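Local coordinates for protein extracellular ligand-binding receptor (Verminephrobacter eiseniae, PDB 4M88) that probably serves as the extracellular solute-binding component of an ABC transporter, capturing amino acids or related small molecules for uptake, at residues A[141-150]-A[172-182]; A[208-219]-A[232-242]. All coordinates share one frame; numbering follows the deposited sequence.

Interaction 1: A[141-150]-A[172-182]; sequences MSKLATLYQD and KIELNGVKSGP
Strands 143-149 and 174-180 are the two strands of a right-handed beta-alpha-beta crossover through helix 152-166, and they pair in parallel at one margin of a mixed sheet, with 174-180 outermost. Their axes diverge by 17°, and eight backbone hydrogen bonds alternate between them, from Glu174 N to Ser142 O at 2.8 Å through to Asp150 N to Ser180 O. The bond from Val178 N to Thr146 O is almost straight, 177° at the hydrogen. On the face that carries Leu144 and Thr146, Lys179 CA lies over one face of the Tyr148 ring, toward its rim, 4.0 Å from the centroid, a CH-pi contact. A chi1 of 70° sets CG of Tyr148 between its backbone N and carbonyl carbon, folding the ring over the neighbouring strand. Lys179 bends at chi3 and brings NZ to 3.7 Å from Asp150 OD2, a long salt bridge. On the face shared with Ala145, Lys143 runs extended beside Glu174, with NZ 3.6 Å from Glu174 OE2; this pairing is also long, and NZ has a hydrogen bond to Leu197 O. The short backbone bonds probably set the register, while the long charge pairs are likely to add little.

Interaction 2: A[208-219]-A[232-242]; sequences PPFIVAGIAALR and YVSAAQIVKVV
Apolar packing carries nearly all of this contact. Ile211 reaches Tyr232 with CD1, which lies near the plane of the phenol ring at its edge and 3.6 Å from Tyr232 CB, while its other branch, CG2, meets Val233 CG1, also at 3.6 Å. With chi1 at -65°, CG1 of Ile211 stands beside the backbone N and CG2 beside the carbonyl carbon, which sends the two branches to different partners. Shortening this side chain to an alanine would probably open a gap beside Tyr232 CB and Val233 CG1 and leave the valine freer to shift. Val212 likewise divides its methyls, CG2 facing Val233 and CG1 lying 3.6 Å from Val241 CG2. One turn on, Ile215 and Ile238 meet at about a right angle through their CD1 atoms, 3.8 Å apart. The small Ala216 lets Val242 come close, Val242 CG1 approaching Ala216 CA to 3.6 Å.

Helices 208-220 and 235-247 follow successive parallel strands, 201-205 and 227-229, of the alpha/beta sheet in this lobe of the periplasmic-binding-protein fold; their short segments cross at -41° with axes 9.8 Å apart.

The polar side chains find their partners within one segment or outside the two. At the N-terminus of helix 235-247, Ser234 and Gln237 form a capping box: Gln237 N donates to Ser234 OG at 3.1 Å, and Ser234 N to Gln237 OE1 from above the amide plane, 37° out of it. Tyr232 OH is hydrogen-bonded to Asp125 and Gly106. Tyr232 O is buried with no polar partner in the model, and Pro208 CG packs on it at 3.4 Å. Arg219 gives its guanidinium NE to the carbonyl of Gly246.

Both contacts belong to one alpha/beta lobe, interaction 1 at the edge of its sheet and interaction 2 in the helical layer packed against it. Their centres are about 17 Å apart, and the two touch where Phe210, on the part of 208-219 that does not meet 232-242, packs on 141-150: its CZ lies 3.6 Å from Tyr148 C and its CB 3.3 Å from Gln149 OE1. Each is partly buried, but differently: seven of the twenty touching residues of interaction 1 are exposed, against one of twelve in interaction 2. Chemistry follows place. Segments 141-150 and 172-182 are joined mainly by backbone hydrogen bonds, while 208-219 and 232-242 meet mainly through apolar side chains, most of them branched, burying 539 against 970 Å².

Interaction 1: A[141-150]-A[172-182]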
loop_
_atom_site.group_PDB
_atom_site.type_symbol
_atom_site.label_atom_id
_atom_site.label_comp_id
_atom_site.label_asym_id
_atom_site.label_seq_id
_atom_site.Cartn_x
_atom_site.Cartn_y
_atom_site.Cartn_z
HETATM N N MSE A 141 -15.996 15.748 -14.703
HETATM C CA MSE A 141 -14.835 16.630 -14.691
HETATM C C MSE A 141 -14.113 16.676 -16.034
HETATM O O MSE A 141 -13.938 15.649 -16.691
HETATM C CB MSE A 141 -13.863 16.224 -13.584
HETATM C CG MSE A 141 -14.475 16.334 -12.211
HETATM SE SE MSE A 141 -13.316 15.664 -10.801
HETATM C CE MSE A 141 -14.476 16.039 -9.280
ATOM N N SER A 142 -13.698 17.880 -16.420
ATOM C CA SER A 142 -12.909 18.089 -17.625
ATOM C C SER A 142 -11.562 18.734 -17.288
ATOM O O SER A 142 -10.704 18.874 -18.155
ATOM C CB SER A 142 -13.685 18.962 -18.617
ATOM O OG SER A 142 -14.032 20.206 -18.034
ATOM N N LYS A 143 -11.376 19.136 -16.033
ATOM C CA LYS A 143 -10.095 19.686 -15.605
ATOM C C LYS A 143 -9.661 19.150 -14.244
ATOM O O LYS A 143 -10.372 19.303 -13.244
ATOM C CB LYS A 143 -10.123 21.213 -15.585
ATOM C CG LYS A 143 -8.797 21.820 -15.160
ATOM C CD LYS A 143 -8.759 23.321 -15.407
ATOM C CE LYS A 143 -7.370 23.872 -15.123
ATOM N NZ LYS A 143 -7.183 25.260 -15.623
ATOM N N LEU A 144 -8.486 18.526 -14.224
ATOM C CA LEU A 144 -7.941 17.891 -13.025
ATOM C C LEU A 144 -6.599 18.501 -12.667
ATOM O O LEU A 144 -5.797 18.789 -13.552
ATOM C CB LEU A 144 -7.717 16.404 -13.282
ATOM C CG LEU A 144 -8.845 15.423 -12.990
ATOM C CD1 LEU A 144 -8.428 14.003 -13.389
ATOM C CD2 LEU A 144 -9.207 15.477 -11.509
ATOM N N ALA A 145 -6.353 18.700 -11.376
ATOM C CA ALA A 145 -5.028 19.090 -10.911
ATOM C C ALA A 145 -4.444 17.930 -10.113
ATOM O O ALA A 145 -5.183 17.159 -9.506
ATOM C CB ALA A 145 -5.110 20.328 -10.039
ATOM N N THR A 146 -3.122 17.800 -10.115
ATOM C CA THR A 146 -2.455 16.804 -9.272
ATOM C C THR A 146 -1.429 17.517 -8.405
ATOM O O THR A 146 -0.642 18.315 -8.912
ATOM C CB THR A 146 -1.719 15.742 -10.095
ATOM O OG1 THR A 146 -2.636 15.098 -10.988
ATOM C CG2 THR A 146 -1.068 14.694 -9.175
ATOM N N LEU A 147 -1.461 17.249 -7.103
ATOM C CA LEU A 147 -0.431 17.734 -6.180
ATOM C C LEU A 147 0.468 16.556 -5.860
ATOM O O LEU A 147 -0.020 15.543 -5.366
ATOM C CB LEU A 147 -1.077 18.242 -4.898
ATOM C CG LEU A 147 -0.131 18.637 -3.755
ATOM C CD1 LEU A 147 0.761 19.802 -4.190
ATOM C CD2 LEU A 147 -0.917 19.022 -2.504
ATOM N N TYR A 148 1.769 16.643 -6.150
ATOM C CA TYR A 148 2.625 15.475 -5.896
ATOM C C TYR A 148 3.953 15.850 -5.253
ATOM O O TYR A 148 4.476 16.933 -5.480
ATOM C CB TYR A 148 2.840 14.648 -7.175
ATOM C CG TYR A 148 3.713 15.313 -8.212
ATOM C CD1 TYR A 148 5.039 14.927 -8.370
ATOM C CD2 TYR A 148 3.214 16.319 -9.026
ATOM C CE1 TYR A 148 5.850 15.524 -9.304
ATOM C CE2 TYR A 148 4.024 16.928 -9.975
ATOM C CZ TYR A 148 5.340 16.511 -10.105
ATOM O OH TYR A 148 6.170 17.091 -11.035
ATOM N N GLN A 149 4.485 14.961 -4.425
ATOM C CA GLN A 149 5.741 15.282 -3.749
ATOM C C GLN A 149 6.900 15.053 -4.705
ATOM O O GLN A 149 6.891 14.100 -5.488
ATOM C CB GLN A 149 5.941 14.455 -2.481
ATOM C CG GLN A 149 7.186 14.887 -1.681
ATOM C CD GLN A 149 7.419 14.066 -0.431
ATOM O OE1 GLN A 149 6.480 13.592 0.199
ATOM N NE2 GLN A 149 8.684 13.893 -0.068
ATOM N N ASP A 150 7.895 15.934 -4.617
ATOM C CA ASP A 150 9.094 15.875 -5.444
ATOM C C ASP A 150 10.005 14.745 -4.972
ATOM O O ASP A 150 10.986 14.964 -4.254
ATOM C CB ASP A 150 9.820 17.221 -5.405
ATOM C CG ASP A 150 10.980 17.290 -6.376
ATOM O OD1 ASP A 150 11.121 16.369 -7.209
ATOM O OD2 ASP A 150 11.741 18.275 -6.310
ATOM N N LYS A 172 -11.314 14.317 -23.682
ATOM C CA LYS A 172 -10.211 15.152 -23.218
ATOM C C LYS A 172 -10.410 15.727 -21.817
ATOM O O LYS A 172 -11.430 16.350 -21.526
ATOM C CB LYS A 172 -9.952 16.295 -24.204
ATOM C CG LYS A 172 -9.232 15.879 -25.463
ATOM C CD LYS A 172 -8.413 17.033 -26.019
ATOM C CE LYS A 172 -9.285 18.089 -26.674
ATOM N NZ LYS A 172 -8.474 19.054 -27.479
ATOM N N ILE A 173 -9.423 15.505 -20.960
ATOM C CA ILE A 173 -9.354 16.170 -19.666
ATOM C C ILE A 173 -8.108 17.030 -19.663
ATOM O O ILE A 173 -7.030 16.564 -20.049
ATOM C CB ILE A 173 -9.218 15.167 -18.512
ATOM C CG1 ILE A 173 -10.461 14.292 -18.410
ATOM C CG2 ILE A 173 -9.007 15.896 -17.181
ATOM C CD1 ILE A 173 -10.326 13.240 -17.351
ATOM N N GLU A 174 -8.242 18.282 -19.236
ATOM C CA GLU A 174 -7.068 19.125 -19.073
ATOM C C GLU A 174 -6.433 18.794 -17.741
ATOM O O GLU A 174 -7.123 18.722 -16.721
ATOM C CB GLU A 174 -7.432 20.608 -19.118
ATOM C CG GLU A 174 -6.238 21.520 -18.884
ATOM C CD GLU A 174 -6.619 22.987 -18.817
ATOM O OE1 GLU A 174 -7.817 23.300 -18.993
ATOM O OE2 GLU A 174 -5.717 23.823 -18.585
ATOM N N LEU A 175 -5.124 18.581 -17.744
ATOM C CA LEU A 175 -4.434 18.194 -16.519
ATOM C C LEU A 175 -3.348 19.194 -16.135
ATOM O O LEU A 175 -2.535 19.572 -16.971
ATOM C CB LEU A 175 -3.820 16.800 -16.693
ATOM C CG LEU A 175 -2.901 16.319 -15.569
ATOM C CD1 LEU A 175 -3.704 16.011 -14.306
ATOM C CD2 LEU A 175 -2.107 15.101 -16.024
ATOM N N ASN A 176 -3.331 19.624 -14.876
ATOM C CA ASN A 176 -2.217 20.421 -14.374
ATOM C C ASN A 176 -1.555 19.694 -13.221
ATOM O O ASN A 176 -2.240 19.149 -12.367
ATOM C CB ASN A 176 -2.690 21.795 -13.903
ATOM C CG ASN A 176 -3.148 22.669 -15.044
ATOM O OD1 ASN A 176 -2.603 22.605 -16.145
ATOM N ND2 ASN A 176 -4.155 23.490 -14.792
ATOM N N GLY A 177 -0.230 19.673 -13.194
ATOM C CA GLY A 177 0.457 18.965 -12.121
ATOM C C GLY A 177 1.363 19.907 -11.370
ATOM O O GLY A 177 2.192 20.594 -11.976
ATOM N N VAL A 178 1.202 19.943 -10.056
ATOM C CA VAL A 178 1.953 20.868 -9.214
ATOM C C VAL A 178 2.849 20.090 -8.267
ATOM O O VAL A 178 2.371 19.309 -7.452
ATOM C CB VAL A 178 1.011 21.769 -8.419
ATOM C CG1 VAL A 178 1.800 22.676 -7.501
ATOM C CG2 VAL A 178 0.159 22.603 -9.375
ATOM N N LYS A 179 4.156 20.289 -8.391
ATOM C CA LYS A 179 5.117 19.569 -7.567
ATOM C C LYS A 179 5.335 20.346 -6.276
ATOM O O LYS A 179 5.259 21.578 -6.267
ATOM C CB LYS A 179 6.440 19.433 -8.329
ATOM C CG LYS A 179 7.413 18.433 -7.737
ATOM C CD LYS A 179 8.599 18.187 -8.666
ATOM C CE LYS A 179 9.354 19.470 -8.966
ATOM N NZ LYS A 179 10.650 19.205 -9.676
ATOM N N SER A 180 5.620 19.642 -5.186
ATOM C CA SER A 180 5.874 20.314 -3.910
ATOM C C SER A 180 6.881 19.557 -3.057
ATOM O O SER A 180 6.936 18.324 -3.089
ATOM C CB SER A 180 4.574 20.475 -3.113
ATOM O OG SER A 180 4.818 21.188 -1.909
ATOM N N GLY A 181 7.673 20.304 -2.294
ATOM C CA GLY A 181 8.482 19.716 -1.247
ATOM C C GLY A 181 7.563 19.304 -0.116
ATOM O O GLY A 181 6.410 19.712 -0.071
ATOM N N PRO A 182 8.072 18.496 0.818
ATOM C CA PRO A 182 7.157 17.941 1.816
ATOM C C PRO A 182 6.869 18.892 2.984
ATOM O O PRO A 182 5.939 18.635 3.750
ATOM C CB PRO A 182 7.896 16.690 2.296
ATOM C CG PRO A 182 9.345 17.027 2.122
ATOM C CD PRO A 182 9.433 17.942 0.920
#

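Interaction 2: A[208-219]-A[232-242]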
loop_
_atom_site.group_PDB
_atom_site.type_symbol
_atom_site.label_atom_id
_atom_site.label_comp_id
_atom_site.label_asym_id
_atom_site.label_seq_id
_atom_site.Cartn_x
_atom_site.Cartn_y
_atom_site.Cartn_z
ATOM N N PRO A 208 2.409 8.711 2.739
ATOM C CA PRO A 208 1.301 8.995 3.650
ATOM C C PRO A 208 1.316 10.355 4.376
ATOM O O PRO A 208 0.274 11.012 4.374
ATOM C CB PRO A 208 1.367 7.835 4.642
ATOM C CG PRO A 208 1.883 6.711 3.836
ATOM C CD PRO A 208 2.878 7.320 2.871
ATOM N N PRO A 209 2.447 10.774 4.986
ATOM C CA PRO A 209 2.341 12.069 5.678
ATOM C C PRO A 209 2.145 13.247 4.707
ATOM O O PRO A 209 1.541 14.252 5.086
ATOM C CB PRO A 209 3.676 12.192 6.422
ATOM C CG PRO A 209 4.632 11.325 5.651
ATOM C CD PRO A 209 3.802 10.194 5.090
ATOM N N PHE A 210 2.643 13.111 3.480
ATOM C CA PHE A 210 2.452 14.133 2.457
ATOM C C PHE A 210 0.991 14.203 2.021
ATOM O O PHE A 210 0.470 15.275 1.739
ATOM C CB PHE A 210 3.347 13.851 1.245
ATOM C CG PHE A 210 3.213 14.866 0.142
ATOM C CD1 PHE A 210 4.032 15.989 0.113
ATOM C CD2 PHE A 210 2.287 14.683 -0.885
ATOM C CE1 PHE A 210 3.914 16.924 -0.910
ATOM C CE2 PHE A 210 2.158 15.619 -1.910
ATOM C CZ PHE A 210 2.974 16.739 -1.927
ATOM N N ILE A 211 0.327 13.059 1.947
ATOM C CA ILE A 211 -1.082 13.061 1.569
ATOM C C ILE A 211 -1.907 13.811 2.615
ATOM O O ILE A 211 -2.717 14.679 2.279
ATOM C CB ILE A 211 -1.607 11.636 1.410
ATOM C CG1 ILE A 211 -0.902 10.960 0.232
ATOM C CG2 ILE A 211 -3.107 11.646 1.181
ATOM C CD1 ILE A 211 -1.054 9.453 0.238
ATOM N N VAL A 212 -1.686 13.490 3.882
ATOM C CA VAL A 212 -2.422 14.153 4.954
ATOM C C VAL A 212 -2.132 15.658 4.984
ATOM O O VAL A 212 -3.049 16.487 5.043
ATOM C CB VAL A 212 -2.113 13.517 6.315
ATOM C CG1 VAL A 212 -2.865 14.247 7.407
ATOM C CG2 VAL A 212 -2.511 12.040 6.310
ATOM N N ALA A 213 -0.858 16.009 4.933
ATOM C CA ALA A 213 -0.463 17.414 4.941
ATOM C C ALA A 213 -0.991 18.141 3.713
ATOM O O ALA A 213 -1.374 19.309 3.807
ATOM C CB ALA A 213 1.039 17.546 5.019
ATOM N N GLY A 214 -1.014 17.453 2.563
ATOM C CA GLY A 214 -1.473 18.057 1.325
ATOM C C GLY A 214 -2.963 18.328 1.353
ATOM O O GLY A 214 -3.426 19.375 0.897
ATOM N N ILE A 215 -3.720 17.385 1.888
ATOM C CA ILE A 215 -5.152 17.600 2.049
ATOM C C ILE A 215 -5.399 18.812 2.938
ATOM O O ILE A 215 -6.213 19.673 2.608
ATOM C CB ILE A 215 -5.847 16.367 2.639
ATOM C CG1 ILE A 215 -5.786 15.201 1.652
ATOM C CG2 ILE A 215 -7.298 16.692 2.982
ATOM C CD1 ILE A 215 -6.289 13.872 2.227
ATOM N N ALA A 216 -4.697 18.891 4.062
ATOM C CA ALA A 216 -4.932 19.988 4.994
ATOM C C ALA A 216 -4.592 21.318 4.340
ATOM O O ALA A 216 -5.313 22.301 4.517
ATOM C CB ALA A 216 -4.136 19.798 6.261
ATOM N N ALA A 217 -3.498 21.344 3.583
ATOM C CA ALA A 217 -3.072 22.566 2.912
ATOM C C ALA A 217 -4.086 22.999 1.858
ATOM O O ALA A 217 -4.394 24.194 1.731
ATOM C CB ALA A 217 -1.703 22.375 2.289
ATOM N N LEU A 218 -4.591 22.035 1.093
ATOM C CA LEU A 218 -5.613 22.330 0.095
ATOM C C LEU A 218 -6.891 22.893 0.739
ATOM O O LEU A 218 -7.407 23.916 0.289
ATOM C CB LEU A 218 -5.912 21.098 -0.768
ATOM C CG LEU A 218 -4.816 20.685 -1.754
ATOM C CD1 LEU A 218 -5.078 19.287 -2.301
ATOM C CD2 LEU A 218 -4.688 21.698 -2.909
ATOM N N ARG A 219 -7.388 22.250 1.794
ATOM C CA ARG A 219 -8.585 22.739 2.480
ATOM C C ARG A 219 -8.365 24.150 3.032
ATOM O O ARG A 219 -9.238 25.015 2.922
ATOM C CB ARG A 219 -9.015 21.795 3.615
ATOM C CG ARG A 219 -9.536 20.441 3.174
ATOM C CD ARG A 219 -10.460 20.523 1.982
ATOM N NE ARG A 219 -11.190 19.271 1.792
ATOM C CZ ARG A 219 -11.753 18.889 0.644
ATOM N NH1 ARG A 219 -11.672 19.655 -0.445
ATOM N NH2 ARG A 219 -12.409 17.736 0.585
ATOM N N TYR A 232 -3.008 4.954 0.573
ATOM C CA TYR A 232 -1.928 5.234 1.537
ATOM C C TYR A 232 -2.318 5.956 2.825
ATOM O O TYR A 232 -1.460 6.236 3.669
ATOM C CB TYR A 232 -0.783 5.964 0.836
ATOM C CG TYR A 232 -0.258 5.129 -0.297
ATOM C CD1 TYR A 232 0.362 3.918 -0.042
ATOM C CD2 TYR A 232 -0.442 5.514 -1.619
ATOM C CE1 TYR A 232 0.818 3.117 -1.069
ATOM C CE2 TYR A 232 0.017 4.719 -2.659
ATOM C CZ TYR A 232 0.639 3.525 -2.376
ATOM O OH TYR A 232 1.094 2.733 -3.404
ATOM N N VAL A 233 -3.601 6.256 2.976
ATOM C CA VAL A 233 -4.084 6.912 4.188
ATOM C C VAL A 233 -5.408 6.289 4.605
ATOM O O VAL A 233 -6.093 5.682 3.775
ATOM C CB VAL A 233 -4.277 8.431 3.980
ATOM C CG1 VAL A 233 -2.949 9.113 3.770
ATOM C CG2 VAL A 233 -5.207 8.699 2.812
ATOM N N SER A 234 -5.759 6.417 5.885
ATOM C CA SER A 234 -7.068 5.983 6.368
ATOM C C SER A 234 -7.952 7.216 6.479
ATOM O O SER A 234 -7.450 8.332 6.606
ATOM C CB SER A 234 -6.965 5.284 7.730
ATOM O OG SER A 234 -6.635 6.204 8.763
ATOM N N ALA A 235 -9.265 7.029 6.404
ATOM C CA ALA A 235 -10.181 8.153 6.602
ATOM C C ALA A 235 -9.983 8.747 7.988
ATOM O O ALA A 235 -10.109 9.960 8.188
ATOM C CB ALA A 235 -11.618 7.712 6.414
ATOM N N ALA A 236 -9.671 7.890 8.952
ATOM C CA ALA A 236 -9.472 8.348 10.321
ATOM C C ALA A 236 -8.340 9.376 10.413
ATOM O O ALA A 236 -8.446 10.343 11.164
ATOM C CB ALA A 236 -9.186 7.162 11.239
ATOM N N GLN A 237 -7.249 9.140 9.682
ATOM C CA GLN A 237 -6.088 10.036 9.723
ATOM C C GLN A 237 -6.460 11.390 9.143
ATOM O O GLN A 237 -5.987 12.438 9.608
ATOM C CB GLN A 237 -4.900 9.454 8.943
ATOM C CG GLN A 237 -4.254 8.227 9.588
ATOM C CD GLN A 237 -3.179 7.585 8.712
ATOM O OE1 GLN A 237 -3.318 7.499 7.482
ATOM N NE2 GLN A 237 -2.096 7.129 9.345
ATOM N N ILE A 238 -7.307 11.366 8.117
ATOM C CA ILE A 238 -7.747 12.604 7.474
ATOM C C ILE A 238 -8.674 13.396 8.404
ATOM O O ILE A 238 -8.498 14.598 8.577
ATOM C CB ILE A 238 -8.413 12.326 6.117
ATOM C CG1 ILE A 238 -7.443 11.567 5.207
ATOM C CG2 ILE A 238 -8.876 13.637 5.469
ATOM C CD1 ILE A 238 -8.093 11.051 3.921
ATOM N N VAL A 239 -9.627 12.717 9.046
ATOM C CA VAL A 239 -10.547 13.380 9.971
ATOM C C VAL A 239 -9.835 13.947 11.208
ATOM O O VAL A 239 -10.198 15.010 11.717
ATOM C CB VAL A 239 -11.695 12.439 10.391
ATOM C CG1 VAL A 239 -12.603 13.115 11.421
ATOM C CG2 VAL A 239 -12.491 12.016 9.171
ATOM N N LYS A 240 -8.810 13.240 11.675
ATOM C CA LYS A 240 -8.005 13.699 12.804
ATOM C C LYS A 240 -7.485 15.114 12.554
ATOM O O LYS A 240 -7.478 15.959 13.456
ATOM C CB LYS A 240 -6.825 12.734 13.031
ATOM C CG LYS A 240 -6.120 12.926 14.362
ATOM C CD LYS A 240 -7.052 12.534 15.497
ATOM C CE LYS A 240 -6.676 13.200 16.811
ATOM N NZ LYS A 240 -7.772 13.063 17.815
ATOM N N VAL A 241 -7.080 15.378 11.313
ATOM C CA VAL A 241 -6.446 16.650 10.976
ATOM C C VAL A 241 -7.435 17.736 10.533
ATOM O O VAL A 241 -7.433 18.833 11.092
ATOM C CB VAL A 241 -5.324 16.462 9.926
ATOM C CG1 VAL A 241 -4.644 17.795 9.636
ATOM C CG2 VAL A 241 -4.302 15.453 10.430
ATOM N N VAL A 242 -8.288 17.432 9.551
ATOM C CA VAL A 242 -9.192 18.453 9.005
ATOM C C VAL A 242 -10.659 18.314 9.433
ATOM O O VAL A 242 -11.505 19.109 9.019
ATOM C CB VAL A 242 -9.126 18.515 7.454
ATOM C CG1 VAL A 242 -7.728 18.915 6.988
ATOM C CG2 VAL A 242 -9.530 17.180 6.832
#